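PDB 5ZCG: probable protein phosphatase 2C 50 from Oryza sativa subsp. japonica, which probably acts as a magnesium-dependent serine/threonine phosphatase of the PP2C family, removing phosphate groups from protein substrates. Local coordinates for residues A[115-119]-A[120-124]; A[253-257]-A[258-262]. The protein carries 5 engineered substitutions. All coordinates share one frame; numbering follows the deposited sequence.

In the fold
Two helix ends are described, on opposite sides of the chain's centre and about 22 Å apart at their nearest atoms. Interaction 1 closes helix 99-118 and interaction 2 opens helix 257-274, so they share no secondary-structure element. Each is partly buried, with one flank set into the protein and the other toward its surface. In interaction 1 backbone N-H groups of the departing chain bend back to carbonyls of the last helical turn, and a carboxylate is held by the neighbouring helix 67-91. In interaction 2 a serine hydroxyl caps a backbone N-H of the first turn, and N257 and C261 set the helix against strands 165-170 and 173-176.

Interaction 1: A[115-119]-A[120-124]; sequences DDEVS and GRVTR
D116 meets the departing chain with both its carbonyl and its CB. The carbonyl O accepts a bond from R121 N at 2.9 Å and a weak one from V122 N; CB packs on CG2 of V122 at 3.7 Å. The next residue, E117, takes a weak bond on its O from G120 N. These returns from G120 and R121, with the positive phi of G120 (74°), form a Schellman motif that ends helix 99-118; such a phi favours glycine. The extended side chain of E117 runs alongside the loop, where CG touches V122 CG2 at 3.7 Å and CD lies 3.9 Å from CB of R124. A water donates to E117 OE1 and to T123 O, each at 2.8 Å, tying the carboxylate to the loop backbone, while R75 forms a salt bridge with OE1 and Y71 OH bonds OE2. With E117 reduced to an alanine, R75 would probably lose its carboxylate mate and Y71 its acceptor, and a gap would open beside V122 and R124. V118 faces V68 and Y71, and its backbone bonds to V137. With chi1 at 59°, S119 turns OG toward the departing chain, against R121 CG at 3.1 Å. The bent R121 chain folds back so that one face of its guanidinium lies over S119 O, 3.4 Å from CZ. R124, whose NH1 bonds E135 O, starts strand 124-125, pairing through its backbone with R133 of strand 132-133, while helix 67-91 lies alongside.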
loop_
_atom_site.group_PDB
_atom_site.type_symbol
_atom_site.label_atom_id
_atom_site.label_comp_id
_atom_site.label_asym_id
_atom_site.label_seq_id
_atom_site.Cartn_x
_atom_site.Cartn_y
_atom_site.Cartn_z
ATOM N N ASP A 115 2.107 11.131 -3.108
ATOM C CA ASP A 115 1.398 10.234 -4.021
ATOM C C ASP A 115 1.566 10.680 -5.471
ATOM O O ASP A 115 1.852 9.864 -6.356
ATOM C CB ASP A 115 -0.083 10.168 -3.639
ATOM C CG ASP A 115 -0.852 9.114 -4.429
ATOM O OD1 ASP A 115 -0.669 7.904 -4.159
ATOM O OD2 ASP A 115 -1.648 9.492 -5.318
ATOM N N ASP A 116 1.410 11.985 -5.727
ATOM C CA ASP A 116 1.550 12.519 -7.081
ATOM C C ASP A 116 2.967 12.335 -7.606
ATOM O O ASP A 116 3.169 12.108 -8.805
ATOM C CB ASP A 116 1.175 14.003 -7.103
ATOM C CG ASP A 116 -0.325 14.233 -7.057
ATOM O OD1 ASP A 116 -1.088 13.315 -7.426
ATOM O OD2 ASP A 116 -0.740 15.341 -6.655
ATOM N N GLU A 117 3.965 12.447 -6.725
ATOM C CA GLU A 117 5.337 12.184 -7.143
ATOM C C GLU A 117 5.520 10.717 -7.501
ATOM O O GLU A 117 6.194 10.390 -8.486
ATOM C CB GLU A 117 6.311 12.596 -6.042
ATOM C CG GLU A 117 6.406 14.098 -5.839
ATOM C CD GLU A 117 7.378 14.476 -4.734
ATOM O OE1 GLU A 117 7.514 15.686 -4.454
ATOM O OE2 GLU A 117 8.004 13.563 -4.145
ATOM N N VAL A 118 4.924 9.819 -6.711
ATOM C CA VAL A 118 5.054 8.389 -6.978
ATOM C C VAL A 118 4.431 8.045 -8.322
ATOM O O VAL A 118 5.027 7.326 -9.132
ATOM C CB VAL A 118 4.428 7.569 -5.833
ATOM C CG1 VAL A 118 4.119 6.161 -6.300
ATOM C CG2 VAL A 118 5.356 7.547 -4.637
ATOM N N SER A 119 3.244 8.588 -8.601
ATOM C CA SER A 119 2.523 8.264 -9.828
ATOM C C SER A 119 2.974 9.088 -11.027
ATOM O O SER A 119 2.416 8.915 -12.117
ATOM C CB SER A 119 1.019 8.450 -9.624
ATOM O OG SER A 119 0.707 9.782 -9.254
ATOM N N GLY A 120 3.954 9.974 -10.861
ATOM C CA GLY A 120 4.422 10.764 -11.983
ATOM C C GLY A 120 3.498 11.880 -12.423
ATOM O O GLY A 120 3.658 12.399 -13.531
ATOM N N ARG A 121 2.527 12.262 -11.590
ATOM C CA ARG A 121 1.641 13.369 -11.928
ATOM C C ARG A 121 2.307 14.731 -11.765
ATOM O O ARG A 121 1.878 15.693 -12.410
ATOM C CB ARG A 121 0.371 13.315 -11.075
ATOM C CG ARG A 121 -0.402 12.008 -11.174
ATOM C CD ARG A 121 -0.865 11.708 -12.598
ATOM N NE ARG A 121 -0.934 10.270 -12.856
ATOM C CZ ARG A 121 -0.346 9.656 -13.880
ATOM N NH1 ARG A 121 0.364 10.350 -14.763
ATOM N NH2 ARG A 121 -0.469 8.342 -14.025
ATOM N N VAL A 122 3.326 14.838 -10.911
ATOM C CA VAL A 122 4.098 16.061 -10.741
ATOM C C VAL A 122 5.577 15.708 -10.816
ATOM O O VAL A 122 5.976 14.551 -10.656
ATOM C CB VAL A 122 3.792 16.789 -9.412
ATOM C CG1 VAL A 122 2.335 17.219 -9.348
ATOM C CG2 VAL A 122 4.156 15.909 -8.224
ATOM N N THR A 123 6.393 16.728 -11.060
ATOM C CA THR A 123 7.834 16.548 -11.123
ATOM C C THR A 123 8.432 16.565 -9.720
ATOM O O THR A 123 7.921 17.225 -8.811
ATOM C CB THR A 123 8.477 17.640 -11.980
ATOM O OG1 THR A 123 7.974 18.915 -11.573
ATOM C CG2 THR A 123 8.150 17.425 -13.451
ATOM N N ARG A 124 9.522 15.823 -9.550
ATOM C CA ARG A 124 10.205 15.716 -8.269
ATOM C C ARG A 124 11.683 16.036 -8.456
ATOM O O ARG A 124 12.224 15.904 -9.555
ATOM C CB ARG A 124 10.012 14.313 -7.643
ATOM C CG ARG A 124 10.398 13.144 -8.544
ATOM C CD ARG A 124 10.156 11.792 -7.870
ATOM N NE ARG A 124 10.739 10.676 -8.607
ATOM C CZ ARG A 124 10.250 10.202 -9.747
ATOM N NH1 ARG A 124 9.173 10.758 -10.298
ATOM N NH2 ARG A 124 10.851 9.185 -10.344
HETATM O O HOH W 1 6.834 17.657 -6.284
#

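Interaction 2: A[253-257]-A[258-262]; sequences DVVSN and EEACK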
loop_
_atom_site.group_PDB
_atom_site.type_symbol
_atom_site.label_atom_id
_atom_site.label_comp_id
_atom_site.label_asym_id
_atom_site.label_seq_id
_atom_site.Cartn_x
_atom_site.Cartn_y
_atom_site.Cartn_z
ATOM N N ASP A 253 -1.357 -7.700 13.432
ATOM C CA ASP A 253 -2.136 -8.871 13.037
ATOM C C ASP A 253 -2.161 -9.926 14.141
ATOM O O ASP A 253 -3.157 -10.644 14.281
ATOM C CB ASP A 253 -1.589 -9.460 11.736
ATOM C CG ASP A 253 -2.056 -8.690 10.504
ATOM O OD1 ASP A 253 -3.078 -7.974 10.593
ATOM O OD2 ASP A 253 -1.397 -8.794 9.447
ATOM N N VAL A 254 -1.102 -10.021 14.942
ATOM C CA VAL A 254 -0.992 -11.062 15.959
ATOM C C VAL A 254 -0.869 -10.519 17.375
ATOM O O VAL A 254 -0.926 -11.311 18.326
ATOM C CB VAL A 254 0.192 -12.008 15.666
ATOM C CG1 VAL A 254 -0.004 -12.708 14.320
ATOM C CG2 VAL A 254 1.512 -11.234 15.709
ATOM N N VAL A 255 -0.691 -9.213 17.567
ATOM C CA VAL A 255 -0.552 -8.636 18.899
ATOM C C VAL A 255 -1.578 -7.524 19.055
ATOM O O VAL A 255 -1.727 -6.680 18.163
ATOM C CB VAL A 255 0.874 -8.110 19.154
ATOM C CG1 VAL A 255 0.989 -7.539 20.557
ATOM C CG2 VAL A 255 1.897 -9.227 18.955
ATOM N N SER A 256 -2.289 -7.524 20.179
ATOM C CA SER A 256 -3.282 -6.491 20.429
ATOM C C SER A 256 -2.615 -5.189 20.887
ATOM O O SER A 256 -1.437 -5.155 21.260
ATOM C CB SER A 256 -4.284 -6.965 21.478
ATOM O OG SER A 256 -3.646 -7.138 22.731
ATOM N N ASN A 257 -3.394 -4.104 20.851
ATOM C CA ASN A 257 -2.919 -2.820 21.365
ATOM C C ASN A 257 -2.505 -2.931 22.830
ATOM O O ASN A 257 -1.473 -2.384 23.241
ATOM C CB ASN A 257 -4.010 -1.758 21.204
ATOM C CG ASN A 257 -4.346 -1.474 19.754
ATOM O OD1 ASN A 257 -3.630 -1.890 18.841
ATOM N ND2 ASN A 257 -5.443 -0.757 19.533
ATOM N N GLU A 258 -3.297 -3.656 23.623
ATOM C CA GLU A 258 -3.053 -3.784 25.056
ATOM C C GLU A 258 -1.741 -4.513 25.331
ATOM O O GLU A 258 -0.919 -4.059 26.140
ATOM C CB GLU A 258 -4.224 -4.526 25.709
ATOM C CG GLU A 258 -5.601 -3.854 25.569
ATOM C CD GLU A 258 -6.141 -3.794 24.135
ATOM O OE1 GLU A 258 -5.572 -4.445 23.232
ATOM O OE2 GLU A 258 -7.136 -3.071 23.911
ATOM N N GLU A 259 -1.523 -5.646 24.657
ATOM C CA GLU A 259 -0.297 -6.407 24.874
ATOM C C GLU A 259 0.921 -5.624 24.407
ATOM O O GLU A 259 1.964 -5.641 25.069
ATOM C CB GLU A 259 -0.373 -7.756 24.161
ATOM C CG GLU A 259 0.815 -8.667 24.465
ATOM C CD GLU A 259 0.594 -10.106 24.026
ATOM O OE1 GLU A 259 -0.092 -10.330 23.005
ATOM O OE2 GLU A 259 1.114 -11.015 24.707
ATOM N N ALA A 260 0.805 -4.934 23.267
ATOM C CA ALA A 260 1.918 -4.134 22.769
ATOM C C ALA A 260 2.289 -3.033 23.753
ATOM O O ALA A 260 3.474 -2.824 24.042
ATOM C CB ALA A 260 1.572 -3.546 21.401
ATOM N N CYS A 261 1.289 -2.326 24.290
ATOM C CA CYS A 261 1.573 -1.259 25.246
ATOM C C CYS A 261 2.227 -1.804 26.509
ATOM O O CYS A 261 3.239 -1.265 26.985
ATOM C CB CYS A 261 0.286 -0.508 25.585
ATOM S SG CYS A 261 -0.253 0.609 24.278
ATOM N N LYS A 262 1.659 -2.874 27.072
ATOM C CA LYS A 262 2.229 -3.456 28.285
ATOM C C LYS A 262 3.672 -3.893 28.059
ATOM O O LYS A 262 4.574 -3.528 28.826
ATOM C CB LYS A 262 1.365 -4.626 28.754
ATOM C CG LYS A 262 0.016 -4.184 29.307
ATOM C CD LYS A 262 -0.815 -5.346 29.835
ATOM C CE LYS A 262 -2.230 -4.887 30.155
ATOM N NZ LYS A 262 -2.233 -3.539 30.803
#
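S256 and E259 meet in a local N-terminal capping contact, where the loop after helix 249-252 turns into helix 257-274. The hydroxyl of S256 stands between its own backbone N and carbonyl carbon (chi1 66°), which turns OG back over the first helical turn. There it accepts a nearly straight bond from E259 N at 3.2 Å (168° at the hydrogen). E258 bends at chi2, bringing OE1 to 3.3 Å from S256 OG, a weak bond at most and not a settled one. This is a serine N-cap: OG takes up an N-H that has no helical carbonyl before it. The regular ladder begins alongside, with A260 N bonded to S256 O and C261 N to N257 O, both at 3.0 Å. The buried V255 adds an apolar contact beside the cap. Its CG1, anti to the backbone N (chi1 -179°), reaches E259 CB at 3.9 Å and A260 CB at 4.1 Å, and the V255 and E259 side chains cross at about a right angle. Farther out, E259 OE1 forms a long, weak ion pair with K307. N257 instead directs its amide to the sheet, OD1 accepting from R165 NH1, and C261 packs on V167 and C169 of strand 165-170 and on P174 of strand 173-176, while W252 of helix 249-252 touches both N257 and A260.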